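PDB 7D8M: Dye-decolorizing peroxidase from Irpex lacteus, which probably uses a heme b cofactor to reduce peroxides while oxidising dyes and other substrates. Local coordinates for residues 108-113 with 429-434; 407-411 with 421-427. All coordinates share one frame. Residues are numbered along the deposited sequence.

Contact 1: residues 108-113 with 429-434; sequences TWEEAF and ISNGGE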
# COMPACT_ATOMS: atom_id res chain seq x y z
N THR A 108 4.45 -14.47 -13.17
CA THR A 108 5.20 -14.26 -11.94
C THR A 108 4.34 -14.35 -10.68
O THR A 108 4.86 -14.15 -9.58
CB THR A 108 5.94 -12.91 -12.00
OG1 THR A 108 5.01 -11.82 -12.10
CG2 THR A 108 6.87 -12.87 -13.22
N TRP A 109 3.06 -14.69 -10.81
CA TRP A 109 2.16 -14.71 -9.66
C TRP A 109 2.36 -15.96 -8.82
O TRP A 109 2.58 -17.05 -9.35
CB TRP A 109 0.70 -14.65 -10.11
CG TRP A 109 0.19 -13.29 -10.33
CD1 TRP A 109 0.86 -12.25 -10.92
CD2 TRP A 109 -1.10 -12.79 -9.99
NE1 TRP A 109 0.05 -11.14 -10.97
CE2 TRP A 109 -1.16 -11.45 -10.39
CE3 TRP A 109 -2.22 -13.35 -9.36
CZ2 TRP A 109 -2.28 -10.65 -10.19
CZ3 TRP A 109 -3.34 -12.56 -9.17
CH2 TRP A 109 -3.36 -11.23 -9.58
N GLU A 110 2.28 -15.80 -7.49
CA GLU A 110 2.09 -16.95 -6.62
C GLU A 110 0.88 -17.74 -7.07
O GLU A 110 -0.17 -17.18 -7.38
CB GLU A 110 1.90 -16.50 -5.17
CG GLU A 110 3.05 -15.70 -4.59
CD GLU A 110 4.30 -16.53 -4.36
OE1 GLU A 110 4.19 -17.77 -4.18
OE2 GLU A 110 5.41 -15.93 -4.37
N GLU A 111 1.03 -19.07 -7.10
CA GLU A 111 -0.01 -19.91 -7.69
C GLU A 111 -1.35 -19.74 -6.99
O GLU A 111 -2.39 -19.67 -7.65
CB GLU A 111 0.43 -21.38 -7.65
CG GLU A 111 -0.55 -22.34 -8.29
CD GLU A 111 -0.73 -22.07 -9.77
OE1 GLU A 111 0.22 -21.58 -10.42
OE2 GLU A 111 -1.83 -22.37 -10.30
N ALA A 112 -1.35 -19.65 -5.65
CA ALA A 112 -2.59 -19.56 -4.90
C ALA A 112 -3.46 -18.38 -5.32
O ALA A 112 -4.68 -18.44 -5.15
CB ALA A 112 -2.30 -19.47 -3.40
N PHE A 113 -2.87 -17.33 -5.87
CA PHE A 113 -3.64 -16.16 -6.27
C PHE A 113 -4.18 -16.26 -7.69
O PHE A 113 -5.02 -15.42 -8.07
CB PHE A 113 -2.77 -14.90 -6.16
CG PHE A 113 -2.43 -14.52 -4.75
CD1 PHE A 113 -3.43 -14.32 -3.81
CD2 PHE A 113 -1.11 -14.37 -4.36
CE1 PHE A 113 -3.12 -13.98 -2.51
CE2 PHE A 113 -0.79 -14.03 -3.06
CZ PHE A 113 -1.80 -13.84 -2.13
N ILE A 429 8.65 -6.81 -8.83
CA ILE A 429 7.96 -7.82 -9.61
C ILE A 429 6.72 -8.22 -8.83
O ILE A 429 6.83 -8.62 -7.66
CB ILE A 429 8.86 -9.03 -9.90
CG1 ILE A 429 10.00 -8.60 -10.84
CG2 ILE A 429 8.07 -10.15 -10.54
CD1 ILE A 429 11.07 -9.63 -11.00
N SER A 430 5.56 -8.07 -9.45
CA SER A 430 4.31 -8.45 -8.81
C SER A 430 4.19 -9.96 -8.75
O SER A 430 4.23 -10.62 -9.79
CB SER A 430 3.12 -7.86 -9.56
OG SER A 430 1.90 -8.31 -8.98
N ASN A 431 4.06 -10.50 -7.54
CA ASN A 431 3.68 -11.90 -7.36
C ASN A 431 2.18 -12.05 -7.14
O ASN A 431 1.73 -13.10 -6.66
CB ASN A 431 4.45 -12.52 -6.18
CG ASN A 431 5.96 -12.56 -6.41
OD1 ASN A 431 6.73 -12.44 -5.47
ND2 ASN A 431 6.38 -12.74 -7.66
N GLY A 432 1.41 -11.01 -7.44
CA GLY A 432 -0.03 -11.10 -7.36
C GLY A 432 -0.60 -10.89 -5.96
O GLY A 432 0.09 -10.58 -4.99
N GLY A 433 -1.92 -11.05 -5.89
CA GLY A 433 -2.65 -10.80 -4.66
C GLY A 433 -4.14 -10.87 -4.94
O GLY A 433 -4.57 -11.53 -5.88
N GLU A 434 -4.90 -10.15 -4.12
CA GLU A 434 -6.35 -10.19 -4.27
C GLU A 434 -6.95 -8.91 -3.69
O GLU A 434 -6.33 -8.24 -2.85
CB GLU A 434 -6.92 -11.45 -3.59
CG GLU A 434 -8.41 -11.71 -3.81
CD GLU A 434 -8.81 -11.74 -5.28
OE1 GLU A 434 -8.94 -12.85 -5.85
OE2 GLU A 434 -8.98 -10.64 -5.86
O HOH W 1 -6.73 -14.26 -5.91
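Two halves of the DyP-type fold meet here: the loop between helix 95-102 and strand 120-126, in the dimeric alpha+beta barrel region, lies along an outermost strand of the second four-stranded antiparallel sheet, which pairs with strand 217-226 within that sheet. At the start of 429-434, Ile-429 CG2 packs 3.8 Å from Thr-108 CB. Ser-430 OG accepts a hydrogen bond from Gly-432 N (3.1 Å), an ST turn, and also bonds Asp-104, whose carboxylate holds Trp-109 NE1 as well. Asn-431 bonds the loop with both side chain and main chain: its ND2 donates to Thr-108 O (2.8 Å), and its carbonyl O accepts from Glu-110 N (2.9 Å). Lys-223 ties the two sides together further, forming a salt bridge with Glu-110 and a hydrogen bond with Asn-431 OD1. At the next two residues, both glycines, aromatic rings lie directly over the main chain. Gly-432 CA makes a CH-pi contact 3.4 Å from the centroid of the five-membered ring of Trp-109; a CB at this position would clash with the indole, and the positive phi also favours glycine. Gly-433 CA sits 3.6 Å from the centroid of the Phe-113 ring, almost on its normal. Glu-434 OE2 accepts a hydrogen bond from Gln-95 N, while a water links the segments, lying 2.6 Å from Glu-434 OE1 and 3.0 Å from Phe-113 O.

Contact 2: residues 407-411 with 421-427; sequences PRETF and SFTVPQV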
# COMPACT_ATOMS: atom_id res chain seq x y z
N PRO A 407 7.19 -0.35 -22.07
CA PRO A 407 8.64 -0.17 -21.85
C PRO A 407 8.90 0.83 -20.74
O PRO A 407 8.32 1.92 -20.72
CB PRO A 407 9.15 0.34 -23.21
CG PRO A 407 7.93 0.75 -23.95
CD PRO A 407 6.84 -0.15 -23.48
N ARG A 408 9.76 0.45 -19.80
CA ARG A 408 9.92 1.20 -18.56
C ARG A 408 10.88 2.38 -18.79
O ARG A 408 12.00 2.44 -18.29
CB ARG A 408 10.38 0.28 -17.44
CG ARG A 408 9.23 -0.21 -16.57
CD ARG A 408 9.66 -1.27 -15.57
NE ARG A 408 10.78 -0.85 -14.74
CZ ARG A 408 10.67 -0.07 -13.67
NH1 ARG A 408 9.47 0.37 -13.29
NH2 ARG A 408 11.74 0.25 -12.97
N GLU A 409 10.39 3.33 -19.59
CA GLU A 409 11.12 4.56 -19.87
C GLU A 409 10.55 5.69 -19.03
O GLU A 409 9.34 5.94 -19.05
CB GLU A 409 11.04 4.92 -21.35
CG GLU A 409 12.14 5.85 -21.79
CD GLU A 409 12.10 6.19 -23.28
OE1 GLU A 409 11.03 6.03 -23.91
OE2 GLU A 409 13.14 6.62 -23.80
N THR A 410 11.43 6.40 -18.32
CA THR A 410 11.08 7.52 -17.47
C THR A 410 11.95 8.71 -17.84
O THR A 410 13.18 8.57 -17.93
CB THR A 410 11.29 7.18 -15.98
OG1 THR A 410 10.54 5.98 -15.63
CG2 THR A 410 10.88 8.36 -15.10
N PHE A 411 11.34 9.88 -18.03
CA PHE A 411 12.06 11.13 -18.28
C PHE A 411 12.09 12.01 -17.03
O PHE A 411 11.40 11.76 -16.04
CB PHE A 411 11.43 11.90 -19.45
CG PHE A 411 11.45 11.16 -20.76
CD1 PHE A 411 12.43 11.44 -21.72
CD2 PHE A 411 10.48 10.20 -21.05
CE1 PHE A 411 12.45 10.76 -22.93
CE2 PHE A 411 10.49 9.52 -22.25
CZ PHE A 411 11.48 9.81 -23.20
N SER A 421 16.28 10.32 -21.15
CA SER A 421 15.49 9.14 -20.81
C SER A 421 16.29 8.18 -19.93
O SER A 421 17.51 8.04 -20.09
CB SER A 421 15.02 8.44 -22.08
OG SER A 421 14.92 7.04 -21.90
N PHE A 422 15.60 7.55 -18.99
CA PHE A 422 16.14 6.45 -18.20
C PHE A 422 15.26 5.23 -18.44
O PHE A 422 14.06 5.28 -18.19
CB PHE A 422 16.17 6.78 -16.71
CG PHE A 422 17.22 7.78 -16.32
CD1 PHE A 422 16.97 9.14 -16.46
CD2 PHE A 422 18.44 7.36 -15.83
CE1 PHE A 422 17.94 10.06 -16.11
CE2 PHE A 422 19.41 8.29 -15.47
CZ PHE A 422 19.16 9.64 -15.61
N THR A 423 15.86 4.16 -18.95
CA THR A 423 15.16 2.88 -19.07
C THR A 423 15.55 2.07 -17.85
O THR A 423 16.65 1.52 -17.76
CB THR A 423 15.51 2.17 -20.37
OG1 THR A 423 15.11 2.99 -21.47
CG2 THR A 423 14.77 0.84 -20.44
N VAL A 424 14.64 2.02 -16.88
CA VAL A 424 14.92 1.44 -15.58
C VAL A 424 14.56 -0.04 -15.62
O VAL A 424 13.43 -0.39 -16.01
CB VAL A 424 14.14 2.19 -14.49
CG1 VAL A 424 14.60 1.76 -13.10
CG2 VAL A 424 14.29 3.71 -14.71
N PRO A 425 15.48 -0.94 -15.29
CA PRO A 425 15.13 -2.36 -15.21
C PRO A 425 14.02 -2.56 -14.20
O PRO A 425 13.82 -1.76 -13.29
CB PRO A 425 16.43 -3.03 -14.76
CG PRO A 425 17.19 -1.94 -14.06
CD PRO A 425 16.85 -0.68 -14.80
N GLN A 426 13.27 -3.63 -14.40
CA GLN A 426 12.20 -3.94 -13.46
C GLN A 426 12.83 -4.36 -12.14
O GLN A 426 13.52 -5.39 -12.08
CB GLN A 426 11.30 -5.02 -14.05
CG GLN A 426 10.16 -5.47 -13.16
CD GLN A 426 9.11 -6.22 -13.95
OE1 GLN A 426 9.39 -7.28 -14.51
NE2 GLN A 426 7.91 -5.65 -14.02
N VAL A 427 12.64 -3.56 -11.09
CA VAL A 427 13.18 -3.89 -9.77
C VAL A 427 12.10 -4.33 -8.80
O VAL A 427 12.43 -4.78 -7.68
CB VAL A 427 13.97 -2.71 -9.18
CG1 VAL A 427 15.21 -2.43 -10.03
CG2 VAL A 427 13.08 -1.48 -9.11
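A short antiparallel beta hairpin, strands 409-411 and 421-423, lies near the axial ligand of the heme, with the Arg-408 side chain about 9 Å from that of His-312. Thr-410 and Phe-422 form its hydrogen-bonded pair, Thr-410 N to Phe-422 O at 2.9 Å and Phe-422 N to Thr-410 O at 2.8 Å. The ladder runs past the strands through Val-424 N, which donates to Arg-408 O (3.0 Å). On the face carrying Glu-409, Ser-421 OG donates to Glu-409 OE2 at 2.6 Å; on the other, Phe-422 packs against Tyr-234 and Leu-256 of two helices. Arg-408, the centre of an inverse gamma turn, extends along the outgoing chain: its NE donates to Val-424 O (3.0 Å) and its NH2 to Pro-425 O (2.9 Å). The same guanidinium also bonds the carbonyls of Pro-400 and Gly-403. One cationic side chain thus gathers backbone carbonyls from two parts of the chain, fixing the path of 424-425 beyond the regular strand pairing.

The centres of the two contacts lie 23 Å apart, yet one run of chain serves both: 421-427 leads straight into 429-434. Along the sequence, 108-113 comes first, followed much later by the hairpin of contact 2 and then by strand 428-438, which carries the chain back to 108-113. Contact 1 is therefore long-range and buried, joining the loop before strand 120-126 to the edge of the second four-stranded sheet, whereas contact 2 is local and partly buried. The heme lies close to this shared run, about 8 Å from the side chains of both Val-427 and Ser-430, so it sits near the junction where contact 2 gives way to contact 1.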